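Local coordinates for putative peptidase (Parabacteroides merdae, PDB 4L8K), which is a putative peptidase of family S41 and so probably hydrolyses peptide bonds, at residues Ile151-Asp156 with Ile214-Arg219; Gln237-Gly242 with Pro284-Ala289. All blocks are in the same frame, centred on the assembly; numbering follows the deposited sequence.

How the interactions relate
Following the chain from the N terminus, strand 149-153 leads into interaction 1, which closes when strand 213-217 returns beside it after an excursion containing helix 162-169 and strands 177-182 and 197-201. Helix 224-232 then links strand 213-217 to strand 238-242, where interaction 2 opens. It closes at 284-289, after an intervening part that has strands but no helix. The two contacts therefore run in series and neither nest nor cross. Strands 213-217 and 238-242 are neighbours, joined by probable hydrogen bonds from V215 N to T239 O and from M241 N to V215 O, both 2.8 Å, so interaction 1 ties the middle of one mixed sheet and interaction 2 its edge.

Interaction 1 of 2, residues Ile151-Asp156 with Ile214-Arg219; sequences IFDVRD and IVLTNR
Beyond the last backbone bond, the side-chain amide of N218 takes over and engages D156 twice: N218 OD1 accepts from D156 N at 2.9 Å, and N218 ND2 donates to D156 OD1. The second bond reaches the anti side of the carboxylate, whose plane is turned 39° from the amide. With N218 CG set between backbone N and carbonyl carbon (chi1 67°), the amide also packs against R155 CB. Before this point the segments are parallel neighbours in the mixed sheet of the S41 domain (ClpP/crotonase clan). Three bonds set the register: F152 N to I214 O (2.8 Å), L216 N to F152 O (3.0 Å) and V154 N to L216 O (3.1 Å). I151, D153 and L216 share one face, where helix 301-311 covers I151; on the face of F152 and V215, V154 CG2 touches V215 CG1, with helix 224-232 covering both valines.

Where the strand ends, R155 bends back at chi3 and grips D153 side-on, R155 NE on D153 OD1 and R155 NH2 on D153 OD2 (2.8 Å, a salt bridge). D153 OD1 also accepts from R155 N, an Asx turn, the two donors arriving from opposite faces of its plane. D153 OD2 also bonds to Y122 OH, and R155 NH2 to D300. An alanine in place of D153 would probably leave R155 NE and Y122 OH without this acceptor, remove the Asx turn and hold the guanidinium less firmly, D300 and N90 O remaining. Over one face of that guanidinium lies L216 CD1, 3.8 Å from R155 NH2 and 3.7 Å from I151 CG2.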
# COMPACT_ATOMS: atom_id res chain seq x y z
N ILE A 151 -3.65 7.40 -16.80
CA ILE A 151 -2.58 6.85 -15.96
C ILE A 151 -2.85 7.41 -14.56
O ILE A 151 -2.90 8.65 -14.38
CB ILE A 151 -1.12 7.14 -16.49
CG1 ILE A 151 -0.88 6.49 -17.87
CG2 ILE A 151 -0.05 6.68 -15.47
CD1 ILE A 151 0.45 7.01 -18.61
N PHE A 152 -3.09 6.51 -13.57
CA PHE A 152 -3.30 6.89 -12.18
C PHE A 152 -2.09 6.39 -11.38
O PHE A 152 -1.99 5.21 -11.05
CB PHE A 152 -4.66 6.39 -11.63
CG PHE A 152 -5.12 7.21 -10.44
CD1 PHE A 152 -4.64 6.95 -9.16
CD2 PHE A 152 -5.99 8.29 -10.61
CE1 PHE A 152 -5.04 7.73 -8.06
CE2 PHE A 152 -6.40 9.06 -9.52
CZ PHE A 152 -5.93 8.77 -8.25
N ASP A 153 -1.15 7.26 -11.13
CA ASP A 153 0.13 6.90 -10.51
C ASP A 153 0.08 7.08 -8.99
O ASP A 153 -0.01 8.21 -8.48
CB ASP A 153 1.25 7.77 -11.14
CG ASP A 153 2.69 7.43 -10.81
OD1 ASP A 153 2.91 6.50 -9.99
OD2 ASP A 153 3.59 8.07 -11.37
N VAL A 154 0.19 5.95 -8.26
CA VAL A 154 0.20 5.93 -6.78
C VAL A 154 1.54 5.34 -6.25
O VAL A 154 1.59 4.81 -5.14
CB VAL A 154 -1.03 5.22 -6.15
CG1 VAL A 154 -2.32 6.01 -6.39
CG2 VAL A 154 -1.16 3.76 -6.62
N ARG A 155 2.61 5.43 -7.05
CA ARG A 155 3.93 5.00 -6.62
C ARG A 155 4.39 5.94 -5.51
O ARG A 155 4.10 7.14 -5.58
CB ARG A 155 4.94 5.03 -7.78
CG ARG A 155 4.70 3.95 -8.82
CD ARG A 155 5.68 4.07 -9.99
NE ARG A 155 5.45 5.31 -10.75
CZ ARG A 155 6.27 5.81 -11.67
NH1 ARG A 155 7.43 5.21 -11.92
NH2 ARG A 155 5.95 6.92 -12.32
N ASP A 156 5.08 5.41 -4.49
CA ASP A 156 5.57 6.18 -3.34
C ASP A 156 4.42 6.76 -2.49
O ASP A 156 4.62 7.73 -1.78
CB ASP A 156 6.55 7.28 -3.77
CG ASP A 156 7.98 6.78 -3.89
OD1 ASP A 156 8.17 5.57 -4.15
OD2 ASP A 156 8.90 7.60 -3.74
N ILE A 214 -4.43 2.85 -16.43
CA ILE A 214 -3.23 2.17 -15.96
C ILE A 214 -2.92 2.71 -14.57
O ILE A 214 -2.70 3.90 -14.42
CB ILE A 214 -1.97 2.23 -16.89
CG1 ILE A 214 -2.30 1.99 -18.41
CG2 ILE A 214 -0.88 1.30 -16.36
CD1 ILE A 214 -2.88 0.64 -18.79
N VAL A 215 -2.95 1.84 -13.55
CA VAL A 215 -2.60 2.19 -12.17
C VAL A 215 -1.12 1.84 -11.99
O VAL A 215 -0.72 0.71 -12.28
CB VAL A 215 -3.54 1.55 -11.09
CG1 VAL A 215 -3.02 1.81 -9.66
CG2 VAL A 215 -4.98 2.04 -11.23
N LEU A 216 -0.30 2.82 -11.58
CA LEU A 216 1.14 2.59 -11.40
C LEU A 216 1.45 2.35 -9.94
O LEU A 216 1.02 3.12 -9.09
CB LEU A 216 2.00 3.76 -11.94
CG LEU A 216 1.77 4.25 -13.39
CD1 LEU A 216 2.90 5.18 -13.80
CD2 LEU A 216 1.69 3.08 -14.41
N THR A 217 2.16 1.24 -9.65
CA THR A 217 2.50 0.87 -8.28
C THR A 217 3.99 0.54 -8.12
O THR A 217 4.66 0.18 -9.09
CB THR A 217 1.65 -0.35 -7.80
OG1 THR A 217 1.95 -1.49 -8.58
CG2 THR A 217 0.16 -0.10 -7.84
N ASN A 218 4.49 0.65 -6.89
CA ASN A 218 5.83 0.24 -6.52
C ASN A 218 5.79 -0.26 -5.08
O ASN A 218 4.73 -0.21 -4.47
CB ASN A 218 6.90 1.34 -6.76
CG ASN A 218 6.81 2.57 -5.90
OD1 ASN A 218 5.92 2.73 -5.07
ND2 ASN A 218 7.74 3.49 -6.12
N ARG A 219 6.90 -0.78 -4.55
CA ARG A 219 6.98 -1.29 -3.18
C ARG A 219 6.63 -0.21 -2.15
O ARG A 219 6.21 -0.52 -1.04
CB ARG A 219 8.40 -1.86 -2.90
CG ARG A 219 8.46 -2.79 -1.69
CD ARG A 219 7.51 -3.97 -1.77
NE ARG A 219 7.79 -4.81 -0.62
CZ ARG A 219 7.14 -5.92 -0.28
NH1 ARG A 219 6.02 -6.26 -0.91
NH2 ARG A 219 7.55 -6.64 0.75

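Interaction 2 of 2, residues Gln237-Gly242 with Pro284-Ala289; sequences QVTVMG and PDTAVA
P284 packs closely on the end of strand 238-242: its CG lies 3.4 Å from G242 O, and its CB rests against V240 O. CG of M241, a selenomethionine, meets V288 CG2 at 3.6 Å, and helix 301-311 covers M241 through A305, A306 and L309. G242 has backbone angles (125°/-120°) at which a CB would collide with the carbonyl O of M241.

The backbone bonds identify a short parallel pairing at the edge of the mixed S41 sheet, in which 286-287 is the outermost strand. T286 N donates to V240 O at 3.1 Å, G242 N to T286 O, and V288 N to G242 O at 3.0 Å; V240 O also receives a weak bond from D285 N.

Packing is sparse at the exposed A287, whose CB stays 4.1 Å from G242 O. D285 forms the solvent side, bound by polar contacts and water: before strand 286-287 begins, its carboxylate rather than a backbone carbonyl accepts from V240 N. D285 OD2 takes this bond at 2.9 Å, nearly straight (170°), through its anti lone pair. The same oxygen is 2.6 Å from a water that lies 2.8 Å from V238 O, while T239 CG2 makes a lighter contact with D285 CB.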
# COMPACT_ATOMS: atom_id res chain seq x y z
N GLN A 237 -11.64 -2.15 -16.95
CA GLN A 237 -10.87 -1.17 -17.72
C GLN A 237 -9.50 -0.90 -17.09
O GLN A 237 -8.71 -0.17 -17.69
CB GLN A 237 -11.65 0.16 -17.88
CG GLN A 237 -11.66 1.07 -16.64
CD GLN A 237 -12.75 0.78 -15.64
OE1 GLN A 237 -13.16 -0.38 -15.41
NE2 GLN A 237 -13.23 1.84 -15.02
N VAL A 238 -9.20 -1.51 -15.94
CA VAL A 238 -7.96 -1.22 -15.22
C VAL A 238 -6.86 -2.27 -15.43
O VAL A 238 -7.09 -3.48 -15.29
CB VAL A 238 -8.21 -1.01 -13.68
CG1 VAL A 238 -6.91 -0.82 -12.90
CG2 VAL A 238 -9.18 0.14 -13.41
N THR A 239 -5.64 -1.78 -15.70
CA THR A 239 -4.40 -2.56 -15.72
C THR A 239 -3.49 -1.96 -14.65
O THR A 239 -3.35 -0.73 -14.59
CB THR A 239 -3.73 -2.58 -17.10
OG1 THR A 239 -4.67 -3.01 -18.07
CG2 THR A 239 -2.49 -3.48 -17.12
N VAL A 240 -2.93 -2.79 -13.78
CA VAL A 240 -1.98 -2.37 -12.76
C VAL A 240 -0.58 -2.67 -13.31
O VAL A 240 -0.31 -3.77 -13.80
CB VAL A 240 -2.22 -3.01 -11.36
CG1 VAL A 240 -1.17 -2.52 -10.35
CG2 VAL A 240 -3.63 -2.71 -10.86
N MSE A 241 0.30 -1.67 -13.26
CA MSE A 241 1.64 -1.81 -13.82
C MSE A 241 2.71 -1.27 -12.85
O MSE A 241 2.46 -0.32 -12.14
CB MSE A 241 1.66 -1.06 -15.16
CG MSE A 241 3.02 -0.98 -15.83
SE MSE A 241 2.87 -0.06 -17.53
CE MSE A 241 1.65 -1.13 -18.47
N GLY A 242 3.89 -1.87 -12.89
CA GLY A 242 5.02 -1.45 -12.09
C GLY A 242 5.57 -2.60 -11.26
O GLY A 242 5.95 -3.64 -11.81
N PRO A 284 1.59 -6.54 -9.70
CA PRO A 284 0.93 -5.84 -10.82
C PRO A 284 0.47 -6.82 -11.91
O PRO A 284 0.90 -7.98 -11.91
CB PRO A 284 2.04 -4.91 -11.34
CG PRO A 284 3.30 -5.64 -11.02
CD PRO A 284 3.06 -6.31 -9.70
N ASP A 285 -0.38 -6.37 -12.85
CA ASP A 285 -0.78 -7.19 -14.00
C ASP A 285 0.42 -7.32 -14.94
O ASP A 285 0.67 -8.39 -15.48
CB ASP A 285 -1.98 -6.57 -14.73
CG ASP A 285 -3.25 -6.60 -13.93
OD1 ASP A 285 -3.73 -7.71 -13.63
OD2 ASP A 285 -3.79 -5.51 -13.64
N THR A 286 1.19 -6.22 -15.08
CA THR A 286 2.37 -6.16 -15.92
C THR A 286 3.52 -5.61 -15.10
O THR A 286 3.47 -4.46 -14.67
CB THR A 286 2.11 -5.30 -17.19
OG1 THR A 286 0.93 -5.78 -17.84
CG2 THR A 286 3.29 -5.33 -18.18
N ALA A 287 4.54 -6.45 -14.87
CA ALA A 287 5.72 -6.05 -14.13
C ALA A 287 6.61 -5.18 -15.04
O ALA A 287 6.97 -5.59 -16.14
CB ALA A 287 6.48 -7.27 -13.62
N VAL A 288 6.90 -3.93 -14.61
CA VAL A 288 7.75 -2.98 -15.32
C VAL A 288 8.64 -2.32 -14.27
O VAL A 288 8.15 -1.88 -13.23
CB VAL A 288 6.99 -1.92 -16.21
CG1 VAL A 288 7.98 -1.08 -17.02
CG2 VAL A 288 5.98 -2.56 -17.15
N ALA A 289 9.95 -2.26 -14.54
CA ALA A 289 10.94 -1.64 -13.67
C ALA A 289 11.62 -0.49 -14.39
O ALA A 289 11.93 -0.64 -15.58
CB ALA A 289 12.00 -2.68 -13.22
O HOH W 1 -6.33 -5.31 -13.33